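Local structure of choline binding protein PCPA (Streptococcus pneumoniae, 4CP6) at residues Asp137-Glu142 with Ser159-Leu164; Ile178-Phe183 with Gly202-Arg207; Asn185-Glu190 with Leu208-Lys213; Ile240-Gln245 with Asn266-Leu271. The protein is a pneumococcal choline-binding protein and vaccine antigen that probably attaches to cell-wall choline and carries a leucine-rich repeat region of the BspA type. One frame throughout, in Å; residues are numbered along the deposited sequence.

Interaction 1: Asp137-Glu142 with Ser159-Leu164; sequences DFSELE and SFSQKL
Phe138 and Phe160 lie side by side, their side chains pointing the same way. Phe138 has CG anti to its carbonyl carbon, beside the backbone N (chi1 -62°). Followed outward, Phe160 CB sits over one face of the Phe138 ring, offset toward its rim, 3.8 Å from the ring centroid in a CH-pi contact. Next, Phe160 CG comes within 3.4 Å of Phe138 CE1. Phe160 CD2 lies beside Phe138 CE1 and CZ, and Phe160 CE2 is already 4.0 Å from Phe138 CE1. The planes are only 12° apart, yet the rings are slid so far that they barely overlap. Ser139 OG donates to Ser161 OG (2.8 Å) and accepts from Leu141 N, an ST turn, while Ser161 OG bonds onward to Phe158 O. The backbones are joined by Phe138 N to Ser159 O (2.9 Å), and one water links Ser139 O, Leu141 O and Lys163 N. Leu141 CG packs beside Leu164 CD1. Equivalent residues stacking from one loop to the next are characteristic of a leucine-rich repeat solenoid, here of the BspA type.

Interaction 2: Ile178-Phe183 with Gly202-Arg207; sequences ISHEAF and GSNLFR
Leu205 crosses Ile178 at about a right angle and runs side by side with Phe183, and its CD1 methyl is the meeting point of the apolar group. Leu205 has CG anti to its backbone N (chi1 -173°), and from that branch Leu205 CD1 lies 3.7 Å from Ile178 CG2, while Ala182 CB and Phe183 CD2 approach it almost as closely. Phe183 and Phe206 also point the same way, with Phe183 CD2 reaching Phe206 CE1 at 3.7 Å. Their planes are inclined by 26° and slid apart, leaving little overlap. Phe206 in turn stacks on Tyr241, and both phenylalanines touch Leu192 of strand 191-194. The two segments belong to successive coils of the leucine-rich repeat solenoid; one contains a type II beta turn from Ser179 to Ala182, the other a type I beta turn from Asn204 to Arg207, each lying in the loop after a short strand (177-178 and 200-201), the two strands paired in parallel. The backbones stay in contact through Gly202 N to Ile178 O (2.8 Å), Glu181 N to Ser203 O and Phe183 N to Leu205 O. Glu181 lies alongside both Asn204 and Arg207. Its carboxylate plane is 12° from that of the guanidinium, but the closest approach is Glu181 OE2 to Arg207 CD, at 3.3 Å. No salt bridge forms here; a water donates to Glu181 OE1 and accepts, weakly, from Arg207 NH1, and Arg207 NE is hydrogen-bonded to Tyr263 OH.

Interaction 3: Asn185-Glu190 with Leu208-Lys213; sequences NLSNLE and LTTSLK
Ser211 carries its OG between its own backbone N and carbonyl carbon (chi1 54°), and from there the hydroxyl turns to Leu189, donating to Leu189 O at 2.7 Å. The donor stands above the carbonyl plane, about 40° out of it. In Thr209 the first torsion instead sets OG1 anti to the carbonyl carbon (chi1 -73°), where it accepts from Leu186 N at 2.9 Å and bonds also to Phe183 O. The other branch of Thr209, the CG2 methyl, packs 3.8 Å from Leu186 CB. One loop thus uses hydroxyls to satisfy buried backbone groups of the other. Leu186 O receives Thr210 N (3.0 Å) and a water that also donates to Leu208 O, while two further waters bridge Ser187 and Thr210 OG1. At the Glu190 end, Glu190 and Lys213 lie side by side. Glu190 OE2 forms a salt bridge with Lys213 NZ at 3.4 Å, and a water ties the same oxygen to Ser211 O. Between their backbones, Lys213 N donates to Glu190 O at 2.8 Å. At the Asn185 end, Asn185 OD1 rests 3.4 Å from Leu208 CB, whereas Asn185 ND2 bonds to Ser159 OG of the preceding loop. The two loops lead into strands 191-194 and 214-217 respectively, and Leu212 packs on Phe206 and bonds through its backbone with Gln245.

Interaction 4: Ile240-Gln245 with Asn266-Leu271; sequences IYYPSQ and NKNSYL
Ser244 and Asn268 bring their CA atoms to 4.0 Å, and the two loops share one direct backbone hydrogen bond, Ser269 N to Ser244 O (3.0 Å, 162° at the hydrogen). Beside it, Ser244 CB rests 3.4 Å from Lys267 O. Asn268 has CG anti to its backbone N (chi1 -172°), and its amide crosses the Tyr242 ring at a slant, the two planes 47° apart, with ND2 3.4 Å from Tyr242 CD1. The other end of that amide works within its own loop: Asn268 OD1 accepts from Leu271 N at 2.9 Å and more weakly from Tyr270 N, an Asx motif. Leu271 crosses Tyr242 at about a right angle, its CD1 methyl 4.0 Å from the Tyr242 OH. Farther along, Tyr270 CE2 approaches Gln245 O at 3.5 Å. Waters add bridges: one molecule joins Tyr242 O to Asn266 O, and another links Tyr241 OH with Asn266 O. Tyr242 also stacks on Phe265 and meets Tyr251 edge-to-face. An asparagine side chain bonding loop backbone, ahead of a buried leucine, is consistent with the asparagine position of leucine-rich repeats.

Overall arrangement
Interactions 2 and 3 involve the same two successive loops, their centres 13 Å apart, and are joined by Arg207 O to Asn185 N (2.8 Å), a probable hydrogen bond. Interaction 1 joins the loop that precedes these two to the one before it; its centre is 11 Å from that of interaction 3, and Phe160 CE2 packs 3.4 Å from Asn185 CG. These three lie within one BspA-type repeat region. Interaction 4 continues the coil beyond, 10 Å from interaction 3 between centres, and is separated from interaction 1 by about 10 Å between nearest atoms. Together they illustrate how a solenoid is held by loop-to-loop contacts repeated along its axis.

Interaction 1: Asp137-Glu142 with Ser159-Leu164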
loop_
_atom_site.group_PDB
_atom_site.type_symbol
_atom_site.label_atom_id
_atom_site.label_comp_id
_atom_site.label_asym_id
_atom_site.label_seq_id
_atom_site.Cartn_x
_atom_site.Cartn_y
_atom_site.Cartn_z
ATOM N N ASP A 137 2.983 6.137 -12.045
ATOM C CA ASP A 137 2.232 4.909 -11.858
ATOM C C ASP A 137 2.232 4.067 -13.138
ATOM O O ASP A 137 2.256 4.605 -14.252
ATOM C CB ASP A 137 0.828 5.126 -11.281
ATOM C CG ASP A 137 -0.172 5.803 -12.182
ATOM O OD1 ASP A 137 0.250 6.512 -13.116
ATOM O OD2 ASP A 137 -1.391 5.622 -11.945
ATOM N N PHE A 138 2.262 2.743 -12.987
ATOM C CA PHE A 138 2.267 1.787 -14.109
ATOM C C PHE A 138 3.507 1.973 -15.000
ATOM O O PHE A 138 3.516 1.528 -16.153
ATOM C CB PHE A 138 0.956 1.886 -14.932
ATOM C CG PHE A 138 -0.260 1.534 -14.104
ATOM C CD1 PHE A 138 -0.646 0.205 -13.931
ATOM C CD2 PHE A 138 -1.002 2.527 -13.468
ATOM C CE1 PHE A 138 -1.768 -0.119 -13.169
ATOM C CE2 PHE A 138 -2.143 2.200 -12.722
ATOM C CZ PHE A 138 -2.495 0.883 -12.549
ATOM N N SER A 139 4.573 2.604 -14.473
ATOM C CA SER A 139 5.749 2.824 -15.301
ATOM C C SER A 139 6.588 1.548 -15.477
ATOM O O SER A 139 6.447 0.565 -14.713
ATOM C CB SER A 139 6.619 3.934 -14.732
ATOM O OG SER A 139 7.450 3.434 -13.699
ATOM N N GLU A 140 7.488 1.588 -16.476
ATOM C CA GLU A 140 8.442 0.498 -16.732
ATOM C C GLU A 140 9.819 0.840 -16.145
ATOM O O GLU A 140 10.818 0.203 -16.474
ATOM C CB GLU A 140 8.563 0.255 -18.236
ATOM C CG GLU A 140 7.227 -0.100 -18.869
ATOM C CD GLU A 140 7.282 -0.612 -20.293
ATOM O OE1 GLU A 140 8.371 -1.020 -20.756
ATOM O OE2 GLU A 140 6.214 -0.619 -20.942
ATOM N N LEU A 141 9.862 1.830 -15.228
ATOM C CA LEU A 141 11.088 2.251 -14.583
ATOM C C LEU A 141 11.775 1.071 -13.897
ATOM O O LEU A 141 11.117 0.302 -13.206
ATOM C CB LEU A 141 10.705 3.278 -13.511
ATOM C CG LEU A 141 11.755 4.135 -12.851
ATOM C CD1 LEU A 141 12.542 4.945 -13.898
ATOM C CD2 LEU A 141 11.054 5.124 -11.906
ATOM N N GLU A 142 13.081 0.947 -14.090
ATOM C CA GLU A 142 13.836 -0.105 -13.433
ATOM C C GLU A 142 14.695 0.433 -12.339
ATOM O O GLU A 142 14.923 -0.275 -11.368
ATOM C CB GLU A 142 14.671 -0.908 -14.439
ATOM C CG GLU A 142 13.741 -1.591 -15.430
ATOM C CD GLU A 142 14.419 -2.461 -16.460
ATOM O OE1 GLU A 142 15.667 -2.446 -16.535
ATOM O OE2 GLU A 142 13.690 -3.139 -17.219
ATOM N N SER A 159 3.255 3.495 -7.847
ATOM C CA SER A 159 2.398 2.329 -7.786
ATOM C C SER A 159 2.387 1.595 -9.113
ATOM O O SER A 159 2.254 2.221 -10.180
ATOM C CB SER A 159 0.985 2.745 -7.403
ATOM O OG SER A 159 0.121 1.620 -7.307
ATOM N N PHE A 160 2.476 0.266 -9.052
ATOM C CA PHE A 160 2.394 -0.601 -10.229
ATOM C C PHE A 160 3.597 -0.463 -11.167
ATOM O O PHE A 160 3.509 -0.861 -12.340
ATOM C CB PHE A 160 1.052 -0.426 -10.962
ATOM C CG PHE A 160 0.097 -1.567 -10.737
ATOM C CD1 PHE A 160 0.386 -2.841 -11.215
ATOM C CD2 PHE A 160 -1.107 -1.365 -10.084
ATOM C CE1 PHE A 160 -0.505 -3.907 -11.004
ATOM C CE2 PHE A 160 -1.989 -2.428 -9.863
ATOM C CZ PHE A 160 -1.692 -3.680 -10.353
ATOM N N SER A 161 4.723 0.065 -10.661
ATOM C CA SER A 161 5.981 0.063 -11.412
ATOM C C SER A 161 6.600 -1.329 -11.173
ATOM O O SER A 161 7.449 -1.509 -10.295
ATOM C CB SER A 161 6.909 1.186 -10.946
ATOM O OG SER A 161 6.360 2.453 -11.271
ATOM N N GLN A 162 6.102 -2.309 -11.910
ATOM C CA GLN A 162 6.406 -3.715 -11.664
ATOM C C GLN A 162 7.837 -4.126 -11.915
ATOM O O GLN A 162 8.231 -5.150 -11.363
ATOM C CB GLN A 162 5.465 -4.602 -12.432
ATOM C CG GLN A 162 4.066 -4.544 -11.841
ATOM C CD GLN A 162 3.097 -5.417 -12.591
ATOM O OE1 GLN A 162 3.067 -5.464 -13.833
ATOM N NE2 GLN A 162 2.256 -6.098 -11.847
ATOM N N LYS A 163 8.604 -3.363 -12.710
ATOM C CA LYS A 163 9.989 -3.717 -12.989
ATOM C C LYS A 163 10.967 -2.902 -12.141
ATOM O O LYS A 163 12.176 -3.081 -12.265
ATOM C CB LYS A 163 10.276 -3.469 -14.490
ATOM C CG LYS A 163 9.512 -4.423 -15.455
ATOM C CD LYS A 163 9.923 -5.888 -15.269
ATOM C CE LYS A 163 9.093 -6.855 -16.084
ATOM N NZ LYS A 163 9.260 -8.251 -15.596
ATOM N N LEU A 164 10.452 -2.011 -11.274
ATOM C CA LEU A 164 11.325 -1.158 -10.450
ATOM C C LEU A 164 12.152 -2.035 -9.501
ATOM O O LEU A 164 11.602 -2.763 -8.678
ATOM C CB LEU A 164 10.476 -0.115 -9.700
ATOM C CG LEU A 164 11.231 0.856 -8.807
ATOM C CD1 LEU A 164 12.234 1.741 -9.616
ATOM C CD2 LEU A 164 10.255 1.692 -8.018
HETATM O O HOH W 1 8.552 -0.597 -13.347
HETATM O O HOH W 2 5.278 -2.006 -14.884
#

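Interaction 2: Ile178-Phe183 with Gly202-Arg207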
loop_
_atom_site.group_PDB
_atom_site.type_symbol
_atom_site.label_atom_id
_atom_site.label_comp_id
_atom_site.label_asym_id
_atom_site.label_seq_id
_atom_site.Cartn_x
_atom_site.Cartn_y
_atom_site.Cartn_z
ATOM N N ILE A 178 6.149 10.873 2.396
ATOM C CA ILE A 178 5.894 9.895 1.325
ATOM C C ILE A 178 4.436 9.531 1.518
ATOM O O ILE A 178 4.064 8.996 2.570
ATOM C CB ILE A 178 6.793 8.651 1.368
ATOM C CG1 ILE A 178 8.273 9.041 1.481
ATOM C CG2 ILE A 178 6.515 7.810 0.124
ATOM C CD1 ILE A 178 9.227 7.825 1.568
ATOM N N SER A 179 3.602 9.821 0.515
ATOM C CA SER A 179 2.166 9.663 0.610
ATOM C C SER A 179 1.639 8.223 0.429
ATOM O O SER A 179 2.363 7.288 0.081
ATOM C CB SER A 179 1.515 10.615 -0.381
ATOM O OG SER A 179 0.134 10.774 -0.123
ATOM N N HIS A 180 0.348 8.085 0.669
ATOM C CA HIS A 180 -0.452 6.869 0.580
ATOM C C HIS A 180 -0.092 6.063 -0.669
ATOM O O HIS A 180 -0.081 6.591 -1.786
ATOM C CB HIS A 180 -1.932 7.315 0.507
ATOM C CG HIS A 180 -3.007 6.265 0.437
ATOM N ND1 HIS A 180 -3.752 6.061 -0.719
ATOM C CD2 HIS A 180 -3.523 5.506 1.430
ATOM C CE1 HIS A 180 -4.676 5.153 -0.393
ATOM N NE2 HIS A 180 -4.588 4.805 0.891
ATOM N N GLU A 181 0.185 4.762 -0.491
ATOM C CA GLU A 181 0.410 3.811 -1.587
ATOM C C GLU A 181 1.494 4.216 -2.568
ATOM O O GLU A 181 1.508 3.698 -3.694
ATOM C CB GLU A 181 -0.912 3.522 -2.337
ATOM C CG GLU A 181 -1.957 2.942 -1.385
ATOM C CD GLU A 181 -3.218 2.367 -1.983
ATOM O OE1 GLU A 181 -3.210 2.089 -3.198
ATOM O OE2 GLU A 181 -4.152 2.053 -1.209
ATOM N N ALA A 182 2.462 5.033 -2.138
ATOM C CA ALA A 182 3.500 5.457 -3.101
ATOM C C ALA A 182 4.302 4.296 -3.668
ATOM O O ALA A 182 4.781 4.395 -4.803
ATOM C CB ALA A 182 4.425 6.476 -2.481
ATOM N N PHE A 183 4.469 3.224 -2.869
ATOM C CA PHE A 183 5.281 2.066 -3.266
ATOM C C PHE A 183 4.433 0.810 -3.295
ATOM O O PHE A 183 4.906 -0.278 -2.925
ATOM C CB PHE A 183 6.466 1.905 -2.278
ATOM C CG PHE A 183 7.333 3.136 -2.121
ATOM C CD1 PHE A 183 7.799 3.828 -3.234
ATOM C CD2 PHE A 183 7.692 3.597 -0.856
ATOM C CE1 PHE A 183 8.563 5.000 -3.081
ATOM C CE2 PHE A 183 8.501 4.734 -0.712
ATOM C CZ PHE A 183 8.911 5.432 -1.820
ATOM N N GLY A 202 2.320 7.971 4.463
ATOM C CA GLY A 202 0.893 7.749 4.289
ATOM C C GLY A 202 0.548 6.283 4.475
ATOM O O GLY A 202 1.428 5.428 4.642
ATOM N N SER A 203 -0.732 6.002 4.487
ATOM C CA SER A 203 -1.166 4.623 4.743
ATOM C C SER A 203 -0.954 3.718 3.530
ATOM O O SER A 203 -0.835 4.170 2.378
ATOM C CB SER A 203 -2.638 4.596 5.145
ATOM O OG SER A 203 -3.374 5.141 4.073
ATOM N N ASN A 204 -0.890 2.397 3.797
ATOM C CA ASN A 204 -0.803 1.359 2.764
ATOM C C ASN A 204 0.326 1.619 1.810
ATOM O O ASN A 204 0.197 1.408 0.603
ATOM C CB ASN A 204 -2.145 1.249 2.025
ATOM C CG ASN A 204 -3.260 1.002 2.993
ATOM O OD1 ASN A 204 -3.000 0.516 4.108
ATOM N ND2 ASN A 204 -4.468 1.272 2.562
ATOM N N LEU A 205 1.461 2.059 2.362
ATOM C CA LEU A 205 2.588 2.474 1.543
ATOM C C LEU A 205 3.060 1.415 0.580
ATOM O O LEU A 205 3.502 1.754 -0.522
ATOM C CB LEU A 205 3.741 2.906 2.466
ATOM C CG LEU A 205 4.956 3.515 1.838
ATOM C CD1 LEU A 205 4.617 4.739 0.988
ATOM C CD2 LEU A 205 5.950 3.943 2.912
ATOM N N PHE A 206 2.985 0.150 1.015
ATOM C CA PHE A 206 3.464 -0.980 0.242
ATOM C C PHE A 206 2.311 -1.911 -0.164
ATOM O O PHE A 206 2.543 -3.094 -0.409
ATOM C CB PHE A 206 4.496 -1.741 1.075
ATOM C CG PHE A 206 5.643 -0.852 1.507
ATOM C CD1 PHE A 206 6.606 -0.448 0.598
ATOM C CD2 PHE A 206 5.780 -0.453 2.834
ATOM C CE1 PHE A 206 7.666 0.379 0.992
ATOM C CE2 PHE A 206 6.848 0.372 3.228
ATOM C CZ PHE A 206 7.795 0.755 2.303
ATOM N N ARG A 207 1.078 -1.397 -0.244
ATOM C CA ARG A 207 -0.085 -2.237 -0.518
ATOM C C ARG A 207 0.137 -3.151 -1.711
ATOM O O ARG A 207 0.478 -2.671 -2.771
ATOM C CB ARG A 207 -1.315 -1.353 -0.744
ATOM C CG ARG A 207 -2.581 -2.153 -1.095
ATOM C CD ARG A 207 -3.809 -1.257 -1.306
ATOM N NE ARG A 207 -4.950 -2.061 -1.764
ATOM C CZ ARG A 207 -5.189 -2.427 -3.022
ATOM N NH1 ARG A 207 -4.378 -2.050 -3.997
ATOM N NH2 ARG A 207 -6.229 -3.194 -3.309
HETATM O O HOH W 3 -3.101 0.108 -4.848
#

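Interaction 3: Asn185-Glu190 with Leu208-Lys213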
loop_
_atom_site.group_PDB
_atom_site.type_symbol
_atom_site.label_atom_id
_atom_site.label_comp_id
_atom_site.label_asym_id
_atom_site.label_seq_id
_atom_site.Cartn_x
_atom_site.Cartn_y
_atom_site.Cartn_z
ATOM N N ASN A 185 1.867 -2.164 -5.136
ATOM C CA ASN A 185 1.803 -3.007 -6.348
ATOM C C ASN A 185 3.136 -3.203 -7.028
ATOM O O ASN A 185 3.187 -3.287 -8.281
ATOM C CB ASN A 185 0.772 -2.444 -7.367
ATOM C CG ASN A 185 -0.584 -2.280 -6.747
ATOM O OD1 ASN A 185 -1.285 -3.269 -6.518
ATOM N ND2 ASN A 185 -0.945 -1.031 -6.406
ATOM N N LEU A 186 4.219 -3.277 -6.235
ATOM C CA LEU A 186 5.532 -3.510 -6.812
ATOM C C LEU A 186 5.885 -4.986 -6.812
ATOM O O LEU A 186 5.443 -5.724 -5.938
ATOM C CB LEU A 186 6.613 -2.727 -6.090
ATOM C CG LEU A 186 6.390 -1.200 -5.974
ATOM C CD1 LEU A 186 7.535 -0.512 -5.179
ATOM C CD2 LEU A 186 6.182 -0.518 -7.322
ATOM N N SER A 187 6.733 -5.414 -7.762
ATOM C CA SER A 187 7.030 -6.839 -7.917
ATOM C C SER A 187 8.513 -7.155 -7.939
ATOM O O SER A 187 8.853 -8.341 -7.853
ATOM C CB SER A 187 6.444 -7.344 -9.240
ATOM O OG SER A 187 5.045 -7.129 -9.312
ATOM N N ASN A 188 9.397 -6.152 -8.080
ATOM C CA ASN A 188 10.825 -6.409 -8.220
ATOM C C ASN A 188 11.703 -5.574 -7.317
ATOM O O ASN A 188 12.927 -5.563 -7.510
ATOM C CB ASN A 188 11.242 -6.227 -9.694
ATOM C CG ASN A 188 10.851 -7.427 -10.515
ATOM O OD1 ASN A 188 9.858 -7.417 -11.237
ATOM N ND2 ASN A 188 11.526 -8.536 -10.293
ATOM N N LEU A 189 11.105 -4.866 -6.336
ATOM C CA LEU A 189 11.880 -4.016 -5.428
ATOM C C LEU A 189 12.181 -4.790 -4.136
ATOM O O LEU A 189 11.284 -5.060 -3.343
ATOM C CB LEU A 189 11.085 -2.750 -5.079
ATOM C CG LEU A 189 11.876 -1.702 -4.240
ATOM C CD1 LEU A 189 13.071 -1.103 -5.013
ATOM C CD2 LEU A 189 10.962 -0.607 -3.742
ATOM N N GLU A 190 13.437 -5.171 -3.939
ATOM C CA GLU A 190 13.754 -6.015 -2.794
ATOM C C GLU A 190 14.134 -5.262 -1.532
ATOM O O GLU A 190 14.094 -5.834 -0.437
ATOM C CB GLU A 190 14.866 -7.015 -3.155
ATOM C CG GLU A 190 14.456 -7.912 -4.320
ATOM C CD GLU A 190 15.330 -9.128 -4.572
ATOM O OE1 GLU A 190 16.538 -8.950 -4.848
ATOM O OE2 GLU A 190 14.790 -10.257 -4.555
ATOM N N LEU A 208 -0.082 -4.468 -1.543
ATOM C CA LEU A 208 0.014 -5.482 -2.603
ATOM C C LEU A 208 1.409 -5.656 -3.181
ATOM O O LEU A 208 1.587 -6.443 -4.124
ATOM C CB LEU A 208 -1.013 -5.227 -3.723
ATOM C CG LEU A 208 -2.524 -5.244 -3.375
ATOM C CD1 LEU A 208 -3.370 -5.362 -4.643
ATOM C CD2 LEU A 208 -2.922 -6.337 -2.443
ATOM N N THR A 209 2.424 -5.019 -2.581
ATOM C CA THR A 209 3.799 -5.257 -3.009
ATOM C C THR A 209 4.255 -6.666 -2.548
ATOM O O THR A 209 3.900 -7.110 -1.457
ATOM C CB THR A 209 4.680 -4.119 -2.515
ATOM O OG1 THR A 209 4.329 -3.005 -3.336
ATOM C CG2 THR A 209 6.183 -4.407 -2.688
ATOM N N THR A 210 5.014 -7.361 -3.415
ATOM C CA THR A 210 5.343 -8.763 -3.183
ATOM C C THR A 210 6.831 -9.057 -3.145
ATOM O O THR A 210 7.200 -10.234 -3.071
ATOM C CB THR A 210 4.719 -9.596 -4.320
ATOM O OG1 THR A 210 5.185 -9.099 -5.582
ATOM C CG2 THR A 210 3.190 -9.591 -4.291
ATOM N N SER A 211 7.673 -8.025 -3.191
ATOM C CA SER A 211 9.101 -8.193 -3.397
ATOM C C SER A 211 10.036 -7.815 -2.260
ATOM O O SER A 211 11.215 -8.216 -2.279
ATOM C CB SER A 211 9.479 -7.376 -4.626
ATOM O OG SER A 211 9.050 -6.023 -4.491
ATOM N N LEU A 212 9.569 -6.998 -1.312
ATOM C CA LEU A 212 10.494 -6.476 -0.294
ATOM C C LEU A 212 10.984 -7.516 0.686
ATOM O O LEU A 212 10.182 -8.272 1.233
ATOM C CB LEU A 212 9.865 -5.302 0.462
ATOM C CG LEU A 212 9.718 -4.033 -0.373
ATOM C CD1 LEU A 212 8.649 -3.096 0.230
ATOM C CD2 LEU A 212 11.049 -3.295 -0.484
ATOM N N LYS A 213 12.310 -7.518 0.933
ATOM C CA LYS A 213 12.898 -8.385 1.955
ATOM C C LYS A 213 13.184 -7.581 3.226
ATOM O O LYS A 213 13.156 -8.131 4.327
ATOM C CB LYS A 213 14.211 -8.989 1.421
ATOM C CG LYS A 213 13.988 -9.979 0.296
ATOM C CD LYS A 213 15.318 -10.497 -0.281
ATOM C CE LYS A 213 15.031 -11.485 -1.395
ATOM N NZ LYS A 213 16.290 -12.017 -1.995
HETATM O O HOH W 4 2.409 -6.414 -6.650
HETATM O O HOH W 5 7.234 -10.327 -6.858
HETATM O O HOH W 6 3.492 -8.550 -7.655
HETATM O O HOH W 7 12.185 -10.441 -3.525
#

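Interaction 4: Ile240-Gln245 with Asn266-Leu271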
loop_
_atom_site.group_PDB
_atom_site.type_symbol
_atom_site.label_atom_id
_atom_site.label_comp_id
_atom_site.label_asym_id
_atom_site.label_seq_id
_atom_site.Cartn_x
_atom_site.Cartn_y
_atom_site.Cartn_z
ATOM N N ILE A 240 4.356 -0.855 11.191
ATOM C CA ILE A 240 3.857 -0.306 9.944
ATOM C C ILE A 240 3.922 -1.334 8.817
ATOM O O ILE A 240 2.945 -1.489 8.077
ATOM C CB ILE A 240 4.623 0.988 9.587
ATOM C CG1 ILE A 240 4.431 2.039 10.703
ATOM C CG2 ILE A 240 4.159 1.571 8.217
ATOM C CD1 ILE A 240 5.342 3.266 10.577
ATOM N N TYR A 241 5.083 -1.985 8.634
ATOM C CA TYR A 241 5.194 -2.922 7.526
ATOM C C TYR A 241 6.175 -4.017 7.803
ATOM O O TYR A 241 7.342 -3.741 8.120
ATOM C CB TYR A 241 5.544 -2.197 6.212
ATOM C CG TYR A 241 5.516 -3.147 5.029
ATOM C CD1 TYR A 241 4.347 -3.832 4.683
ATOM C CD2 TYR A 241 6.670 -3.411 4.291
ATOM C CE1 TYR A 241 4.329 -4.739 3.627
ATOM C CE2 TYR A 241 6.648 -4.274 3.202
ATOM C CZ TYR A 241 5.484 -4.953 2.885
ATOM O OH TYR A 241 5.480 -5.869 1.850
ATOM N N TYR A 242 5.712 -5.282 7.644
ATOM C CA TYR A 242 6.546 -6.465 7.762
ATOM C C TYR A 242 6.808 -6.910 6.319
ATOM O O TYR A 242 5.865 -7.317 5.614
ATOM C CB TYR A 242 5.786 -7.523 8.531
ATOM C CG TYR A 242 6.650 -8.723 8.874
ATOM C CD1 TYR A 242 6.862 -9.743 7.949
ATOM C CD2 TYR A 242 7.185 -8.875 10.150
ATOM C CE1 TYR A 242 7.613 -10.870 8.276
ATOM C CE2 TYR A 242 7.931 -10.003 10.489
ATOM C CZ TYR A 242 8.156 -10.983 9.546
ATOM O OH TYR A 242 8.859 -12.108 9.904
ATOM N N PRO A 243 8.060 -6.843 5.823
ATOM C CA PRO A 243 8.299 -7.182 4.405
ATOM C C PRO A 243 7.786 -8.545 3.997
ATOM O O PRO A 243 8.045 -9.508 4.707
ATOM C CB PRO A 243 9.813 -7.054 4.247
ATOM C CG PRO A 243 10.175 -6.011 5.293
ATOM C CD PRO A 243 9.280 -6.351 6.482
ATOM N N SER A 244 7.067 -8.627 2.860
ATOM C CA SER A 244 6.450 -9.882 2.457
ATOM C C SER A 244 7.463 -10.988 2.251
ATOM O O SER A 244 7.114 -12.176 2.401
ATOM C CB SER A 244 5.595 -9.718 1.202
ATOM O OG SER A 244 6.369 -9.463 0.036
ATOM N N GLN A 245 8.718 -10.613 1.873
ATOM C CA GLN A 245 9.729 -11.641 1.553
ATOM C C GLN A 245 10.742 -11.845 2.666
ATOM O O GLN A 245 11.723 -12.573 2.461
ATOM C CB GLN A 245 10.419 -11.381 0.195
ATOM C CG GLN A 245 9.451 -11.150 -0.954
ATOM C CD GLN A 245 8.385 -12.212 -1.036
ATOM O OE1 GLN A 245 7.219 -12.000 -0.628
ATOM N NE2 GLN A 245 8.747 -13.363 -1.571
ATOM N N ASN A 266 0.546 -7.876 4.546
ATOM C CA ASN A 266 -0.059 -8.235 3.278
ATOM C C ASN A 266 0.935 -8.998 2.396
ATOM O O ASN A 266 2.098 -8.611 2.309
ATOM C CB ASN A 266 -0.532 -6.971 2.568
ATOM C CG ASN A 266 -1.287 -7.200 1.307
ATOM O OD1 ASN A 266 -2.219 -8.059 1.236
ATOM N ND2 ASN A 266 -1.031 -6.381 0.356
ATOM N N LYS A 267 0.444 -10.021 1.694
ATOM C CA LYS A 267 1.217 -10.845 0.739
ATOM C C LYS A 267 2.348 -11.615 1.395
ATOM O O LYS A 267 3.235 -12.086 0.688
ATOM C CB LYS A 267 1.772 -9.977 -0.423
ATOM C CG LYS A 267 0.708 -9.229 -1.250
ATOM C CD LYS A 267 -0.133 -10.270 -2.025
ATOM C CE LYS A 267 -1.234 -9.737 -2.883
ATOM N NZ LYS A 267 -1.978 -10.891 -3.467
ATOM N N ASN A 268 2.337 -11.749 2.703
ATOM C CA ASN A 268 3.426 -12.403 3.397
ATOM C C ASN A 268 3.653 -13.814 2.861
ATOM O O ASN A 268 2.722 -14.621 2.822
ATOM C CB ASN A 268 3.130 -12.417 4.869
ATOM C CG ASN A 268 4.311 -12.910 5.646
ATOM O OD1 ASN A 268 4.543 -14.115 5.717
ATOM N ND2 ASN A 268 5.165 -11.989 6.084
ATOM N N SER A 269 4.907 -14.140 2.499
ATOM C CA SER A 269 5.219 -15.409 1.870
ATOM C C SER A 269 5.801 -16.483 2.785
ATOM O O SER A 269 5.721 -17.661 2.414
ATOM C CB SER A 269 6.236 -15.169 0.749
ATOM O OG SER A 269 5.748 -14.305 -0.269
ATOM N N TYR A 270 6.399 -16.117 3.928
ATOM C CA TYR A 270 7.169 -17.097 4.693
ATOM C C TYR A 270 6.773 -17.302 6.120
ATOM O O TYR A 270 7.090 -18.352 6.686
ATOM C CB TYR A 270 8.666 -16.721 4.645
ATOM C CG TYR A 270 9.212 -16.691 3.241
ATOM C CD1 TYR A 270 9.295 -17.854 2.476
ATOM C CD2 TYR A 270 9.580 -15.490 2.637
ATOM C CE1 TYR A 270 9.748 -17.823 1.161
ATOM C CE2 TYR A 270 10.076 -15.455 1.337
ATOM C CZ TYR A 270 10.158 -16.623 0.600
ATOM O OH TYR A 270 10.623 -16.582 -0.700
ATOM N N LEU A 271 6.144 -16.308 6.760
ATOM C CA LEU A 271 5.830 -16.447 8.168
ATOM C C LEU A 271 4.803 -17.549 8.454
ATOM O O LEU A 271 3.717 -17.528 7.881
ATOM C CB LEU A 271 5.321 -15.074 8.663
ATOM C CG LEU A 271 5.119 -14.901 10.142
ATOM C CD1 LEU A 271 6.436 -15.107 10.924
ATOM C CD2 LEU A 271 4.577 -13.518 10.453
HETATM O O HOH W 8 3.002 -6.301 0.966
HETATM O O HOH W 9 4.117 -9.173 4.678
HETATM O O HOH W 10 4.486 -11.715 -1.786
HETATM O O HOH W 11 7.443 -13.441 4.829
#